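Local atomic coordinates of transcriptional regulator I2 (Pseudomonas fluorescens A506, PDB entry 4MO7), a protein that probably regulates transcription as a TetR-family DNA-binding protein and is a Crohn's disease-associated superantigen. Residues A[35-39]-A[76-80]; A[105-110]-A[154-160]. Numbering follows the deposited sequence.

Interaction 1 (A[35-39]-A[76-80]); sequences LQTAA and ILRAV
Both segments are one-turn pieces of longer alpha helices, with Ala-39 N to Leu-35 O at 3.0 Å and Val-80 N to Ile-76 O at 2.9 Å closing their turns. The axes of these two segments pass 9.5 Å apart at a signed angle of -93°, an almost perpendicular crossing, and the closest CA pair is Leu-35 with Val-80 at 5.9 Å. Helix 30-45 is the first helix of the TetR-type DNA-binding domain; helix 73-97 follows the helix-turn-helix. Leu-55 of helix 52-59 touches both Ala-38 and Ile-76, which places the contact in that domain's hydrophobic core. No hydrogen bond links the segments, and the side-chain packing is apolar. Leu-35 (chi1 m, chi2 t) sends CD2 to within 3.5 Å of Ala-79 CB and 4.2 Å of both Ile-76 CG2 and Val-80 CG2. Ala-38 CB, pointing toward the other helix, lies 3.6 Å from Ile-76 CG2 (chi1 m). Val-80, with chi1 t, sets CG1 3.9 Å from Ala-39 CB. Against the backbone, Val-80 CG2 makes a van der Waals contact with Leu-35 O at 3.8 Å.

Interaction 2 (A[105-110]-A[154-160]); sequences RVLALI and WLQVLGE
This is a buried, roughly antiparallel helix-helix contact within the TetR-type C-terminal domain, joining helix 102-110 to the long helix 137-163. The segment axes approach to 9.8 Å, with a signed crossing angle of -149°. Two CA pairs set the register: Val-106 with Val-157 at 6.4 Å and Leu-109 with Trp-154 at 7.1 Å. Both backbones are alpha-helical, with Leu-109 N to Arg-105 O at 3.2 Å and Leu-158 N to Trp-154 O at 2.8 Å. Val-157 (chi1 t) points toward helix 102-110, where its CG1 lies 3.9 Å from Val-106 CG2 and its CB 3.7 Å from Leu-109 CD1. Leu-96 of helix 73-97 touches both Leu-109 and Val-157, so a third helix packs on this seam. Trp-154 (chi1 -82°, chi2 94°) presents a ring face to Leu-109, whose CB stands 3.6 Å from the Trp-154 six-membered ring centroid, 13° off its normal, a CH-pi contact. Arg-175 of helix 171-183 makes a cation-pi contact with the same indole. At the partly exposed end, Arg-105 (chi3 p) and Glu-160 form a bidentate salt bridge, with Arg-105 NE to Glu-160 OE2 at 2.7 Å and Arg-105 NH2 to Glu-160 OE1 at 3.0 Å. Gln-156 NE2 also donates to Glu-160 OE1, at 3.1 Å.

Interactions 1 and 2 lie on opposite sides of the chain's centre, one in the N-terminal domain of the TetR DNA-binding type and the other in the C-terminal domain. Their centres are 29 Å apart and their nearest atoms about 18 Å, so they do not touch. Helix 73-97 spans the gap: it supplies residues 76-80 to interaction 1, while further along it Met-92 and Leu-96 pack against interaction 2; helix 102-110 then follows in sequence. Each contact has a small molecule or ion nearby: the side chain of Ala-39 is about 6 Å from a magnesium ion, and that of Glu-160 about 5 Å from a beta-mercaptoethanol, probably introduced during crystallisation.

Interaction 1 (A[35-39]-A[76-80])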
loop_
_atom_site.group_PDB
_atom_site.type_symbol
_atom_site.label_atom_id
_atom_site.label_comp_id
_atom_site.label_asym_id
_atom_site.label_seq_id
_atom_site.Cartn_x
_atom_site.Cartn_y
_atom_site.Cartn_z
ATOM N N LEU A 35 8.855 -8.925 -28.100
ATOM C CA LEU A 35 8.258 -8.310 -26.915
ATOM C C LEU A 35 7.618 -9.368 -26.033
ATOM O O LEU A 35 7.830 -9.375 -24.833
ATOM C CB LEU A 35 7.152 -7.311 -27.272
ATOM C CG LEU A 35 7.595 -5.919 -27.651
ATOM C CD1 LEU A 35 6.407 -4.978 -27.593
ATOM C CD2 LEU A 35 8.704 -5.525 -26.694
ATOM N N GLN A 36 6.783 -10.217 -26.628
ATOM C CA GLN A 36 6.049 -11.200 -25.826
ATOM C C GLN A 36 6.993 -12.194 -25.212
ATOM O O GLN A 36 6.770 -12.634 -24.079
ATOM C CB GLN A 36 5.087 -11.975 -26.710
ATOM C CG GLN A 36 4.022 -11.096 -27.349
ATOM C CD GLN A 36 2.680 -11.389 -26.754
ATOM O OE1 GLN A 36 2.183 -10.616 -25.939
ATOM N NE2 GLN A 36 2.094 -12.536 -27.127
ATOM N N THR A 37 8.037 -12.577 -25.945
ATOM C CA THR A 37 8.999 -13.534 -25.359
ATOM C C THR A 37 9.886 -12.867 -24.299
ATOM O O THR A 37 10.164 -13.471 -23.275
ATOM C CB THR A 37 9.903 -14.193 -26.442
ATOM O OG1 THR A 37 9.056 -14.820 -27.406
ATOM C CG2 THR A 37 10.821 -15.245 -25.808
ATOM N N ALA A 38 10.320 -11.620 -24.547
ATOM C CA ALA A 38 11.086 -10.862 -23.541
ATOM C C ALA A 38 10.301 -10.741 -22.246
ATOM O O ALA A 38 10.851 -10.821 -21.143
ATOM C CB ALA A 38 11.390 -9.446 -24.086
ATOM N N ALA A 39 8.991 -10.523 -22.355
ATOM C CA ALA A 39 8.195 -10.429 -21.123
ATOM C C ALA A 39 8.377 -11.628 -20.229
ATOM O O ALA A 39 8.561 -11.482 -19.036
ATOM C CB ALA A 39 6.720 -10.216 -21.424
ATOM N N ILE A 76 13.394 -2.384 -24.948
ATOM C CA ILE A 76 12.570 -3.596 -24.905
ATOM C C ILE A 76 11.763 -3.599 -23.606
ATOM O O ILE A 76 10.565 -3.925 -23.623
ATOM C CB ILE A 76 13.404 -4.879 -24.958
ATOM C CG1 ILE A 76 14.204 -4.894 -26.267
ATOM C CG2 ILE A 76 12.500 -6.109 -24.978
ATOM C CD1 ILE A 76 15.164 -6.051 -26.368
ATOM N N LEU A 77 12.397 -3.207 -22.491
ATOM C CA LEU A 77 11.717 -3.212 -21.179
ATOM C C LEU A 77 10.610 -2.194 -21.177
ATOM O O LEU A 77 9.483 -2.496 -20.748
ATOM C CB LEU A 77 12.692 -2.925 -20.036
ATOM C CG LEU A 77 12.155 -2.917 -18.595
ATOM C CD1 LEU A 77 11.574 -4.241 -18.208
ATOM C CD2 LEU A 77 13.295 -2.456 -17.624
ATOM N N ARG A 78 10.898 -0.993 -21.681
ATOM C CA ARG A 78 9.862 0.040 -21.851
ATOM C C ARG A 78 8.673 -0.500 -22.633
ATOM O O ARG A 78 7.524 -0.282 -22.247
ATOM C CB ARG A 78 10.440 1.227 -22.633
ATOM C CG ARG A 78 9.379 2.304 -22.935
ATOM C CD ARG A 78 9.964 3.260 -23.971
ATOM N NE ARG A 78 8.890 3.831 -24.767
ATOM C CZ ARG A 78 9.084 4.595 -25.835
ATOM N NH1 ARG A 78 10.325 4.874 -26.217
ATOM N NH2 ARG A 78 8.042 5.080 -26.514
ATOM N N ALA A 79 8.931 -1.207 -23.735
ATOM C CA ALA A 79 7.828 -1.657 -24.603
ATOM C C ALA A 79 7.044 -2.763 -23.932
ATOM O O ALA A 79 5.822 -2.814 -24.097
ATOM C CB ALA A 79 8.358 -2.144 -25.966
ATOM N N VAL A 80 7.694 -3.638 -23.181
ATOM C CA VAL A 80 6.945 -4.683 -22.421
ATOM C C VAL A 80 5.988 -3.978 -21.477
ATOM O O VAL A 80 4.804 -4.328 -21.365
ATOM C CB VAL A 80 7.912 -5.568 -21.635
ATOM C CG1 VAL A 80 7.222 -6.437 -20.596
ATOM C CG2 VAL A 80 8.712 -6.427 -22.628
#

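Interaction 2 (A[105-110]-A[154-160])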
loop_
_atom_site.group_PDB
_atom_site.type_symbol
_atom_site.label_atom_id
_atom_site.label_comp_id
_atom_site.label_asym_id
_atom_site.label_seq_id
_atom_site.Cartn_x
_atom_site.Cartn_y
_atom_site.Cartn_z
ATOM N N ARG A 105 -20.398 0.825 -14.231
ATOM C CA ARG A 105 -19.161 1.421 -14.775
ATOM C C ARG A 105 -18.113 1.508 -13.674
ATOM O O ARG A 105 -16.961 1.161 -13.889
ATOM C CB ARG A 105 -19.450 2.795 -15.377
ATOM C CG ARG A 105 -20.338 2.657 -16.640
ATOM C CD ARG A 105 -20.910 3.968 -17.173
ATOM N NE ARG A 105 -19.894 4.907 -17.603
ATOM C CZ ARG A 105 -19.256 4.847 -18.774
ATOM N NH1 ARG A 105 -19.517 3.873 -19.657
ATOM N NH2 ARG A 105 -18.360 5.770 -19.063
ATOM N N VAL A 106 -18.481 1.990 -12.496
ATOM C CA VAL A 106 -17.528 1.959 -11.352
ATOM C C VAL A 106 -17.070 0.515 -11.054
ATOM O O VAL A 106 -15.901 0.259 -10.867
ATOM C CB VAL A 106 -18.096 2.661 -10.070
ATOM C CG1 VAL A 106 -17.085 2.666 -8.946
ATOM C CG2 VAL A 106 -18.485 4.126 -10.403
ATOM N N LEU A 107 -18.008 -0.446 -11.021
ATOM C CA LEU A 107 -17.635 -1.808 -10.750
ATOM C C LEU A 107 -16.718 -2.354 -11.810
ATOM O O LEU A 107 -15.798 -3.103 -11.487
ATOM C CB LEU A 107 -18.910 -2.672 -10.622
ATOM C CG LEU A 107 -18.589 -4.117 -10.265
ATOM C CD1 LEU A 107 -17.832 -4.229 -8.916
ATOM C CD2 LEU A 107 -19.919 -4.928 -10.239
ATOM N N ALA A 108 -16.949 -1.975 -13.074
ATOM C CA ALA A 108 -16.079 -2.473 -14.134
ATOM C C ALA A 108 -14.637 -2.037 -13.892
ATOM O O ALA A 108 -13.703 -2.820 -14.128
ATOM C CB ALA A 108 -16.547 -1.938 -15.492
ATOM N N LEU A 109 -14.426 -0.766 -13.533
ATOM C CA LEU A 109 -13.043 -0.339 -13.303
ATOM C C LEU A 109 -12.450 -1.013 -12.088
ATOM O O LEU A 109 -11.304 -1.395 -12.106
ATOM C CB LEU A 109 -12.972 1.160 -13.110
ATOM C CG LEU A 109 -13.565 2.022 -14.269
ATOM C CD1 LEU A 109 -13.012 3.450 -14.121
ATOM C CD2 LEU A 109 -13.132 1.466 -15.587
ATOM N N ILE A 110 -13.224 -1.166 -11.002
ATOM C CA ILE A 110 -12.722 -1.870 -9.799
ATOM C C ILE A 110 -12.330 -3.311 -10.124
ATOM O O ILE A 110 -11.256 -3.795 -9.747
ATOM C CB ILE A 110 -13.811 -1.855 -8.725
ATOM C CG1 ILE A 110 -13.930 -0.446 -8.148
ATOM C CG2 ILE A 110 -13.467 -2.816 -7.578
ATOM C CD1 ILE A 110 -15.160 -0.267 -7.220
ATOM N N TRP A 154 -10.464 6.469 -14.980
ATOM C CA TRP A 154 -10.984 6.465 -13.604
ATOM C C TRP A 154 -11.610 7.782 -13.215
ATOM O O TRP A 154 -12.746 7.836 -12.648
ATOM C CB TRP A 154 -9.916 6.161 -12.587
ATOM C CG TRP A 154 -9.613 4.731 -12.401
ATOM C CD1 TRP A 154 -8.641 3.964 -13.003
ATOM C CD2 TRP A 154 -10.330 3.867 -11.524
ATOM N NE1 TRP A 154 -8.694 2.657 -12.532
ATOM C CE2 TRP A 154 -9.734 2.576 -11.613
ATOM C CE3 TRP A 154 -11.439 4.063 -10.685
ATOM C CZ2 TRP A 154 -10.202 1.483 -10.863
ATOM C CZ3 TRP A 154 -11.880 2.985 -9.922
ATOM C CH2 TRP A 154 -11.261 1.708 -10.035
ATOM N N LEU A 155 -10.929 8.874 -13.556
ATOM C CA LEU A 155 -11.475 10.166 -13.175
ATOM C C LEU A 155 -12.764 10.467 -13.950
ATOM O O LEU A 155 -13.687 11.031 -13.408
ATOM C CB LEU A 155 -10.458 11.314 -13.375
ATOM C CG LEU A 155 -9.196 11.115 -12.536
ATOM C CD1 LEU A 155 -8.076 12.152 -12.918
ATOM C CD2 LEU A 155 -9.510 11.193 -11.020
ATOM N N GLN A 156 -12.836 10.110 -15.220
ATOM C CA GLN A 156 -14.111 10.265 -15.971
ATOM C C GLN A 156 -15.278 9.540 -15.302
ATOM O O GLN A 156 -16.313 10.146 -15.035
ATOM C CB GLN A 156 -13.930 9.753 -17.402
ATOM C CG GLN A 156 -15.202 9.647 -18.269
ATOM C CD GLN A 156 -15.796 11.015 -18.584
ATOM O OE1 GLN A 156 -15.072 12.042 -18.651
ATOM N NE2 GLN A 156 -17.129 11.053 -18.766
ATOM N N VAL A 157 -15.072 8.268 -15.013
ATOM C CA VAL A 157 -16.109 7.416 -14.430
ATOM C C VAL A 157 -16.469 7.832 -13.010
ATOM O O VAL A 157 -17.665 7.889 -12.666
ATOM C CB VAL A 157 -15.646 5.981 -14.487
ATOM C CG1 VAL A 157 -16.546 4.983 -13.630
ATOM C CG2 VAL A 157 -15.600 5.536 -15.943
ATOM N N LEU A 158 -15.476 8.138 -12.171
ATOM C CA LEU A 158 -15.803 8.630 -10.844
ATOM C C LEU A 158 -16.466 10.025 -10.933
ATOM O O LEU A 158 -17.364 10.330 -10.145
ATOM C CB LEU A 158 -14.585 8.673 -9.935
ATOM C CG LEU A 158 -13.914 7.340 -9.654
ATOM C CD1 LEU A 158 -12.558 7.534 -8.932
ATOM C CD2 LEU A 158 -14.836 6.478 -8.755
ATOM N N GLY A 159 -16.066 10.856 -11.911
ATOM C CA GLY A 159 -16.690 12.154 -12.090
ATOM C C GLY A 159 -18.150 11.980 -12.458
ATOM O O GLY A 159 -19.007 12.746 -11.973
ATOM N N GLU A 160 -18.442 11.002 -13.321
ATOM C CA GLU A 160 -19.862 10.666 -13.613
ATOM C C GLU A 160 -20.631 10.266 -12.354
ATOM O O GLU A 160 -21.788 10.695 -12.128
ATOM C CB GLU A 160 -19.957 9.470 -14.572
ATOM C CG GLU A 160 -19.469 9.734 -15.944
ATOM C CD GLU A 160 -19.282 8.424 -16.755
ATOM O OE1 GLU A 160 -18.630 8.491 -17.797
ATOM O OE2 GLU A 160 -19.773 7.325 -16.364
#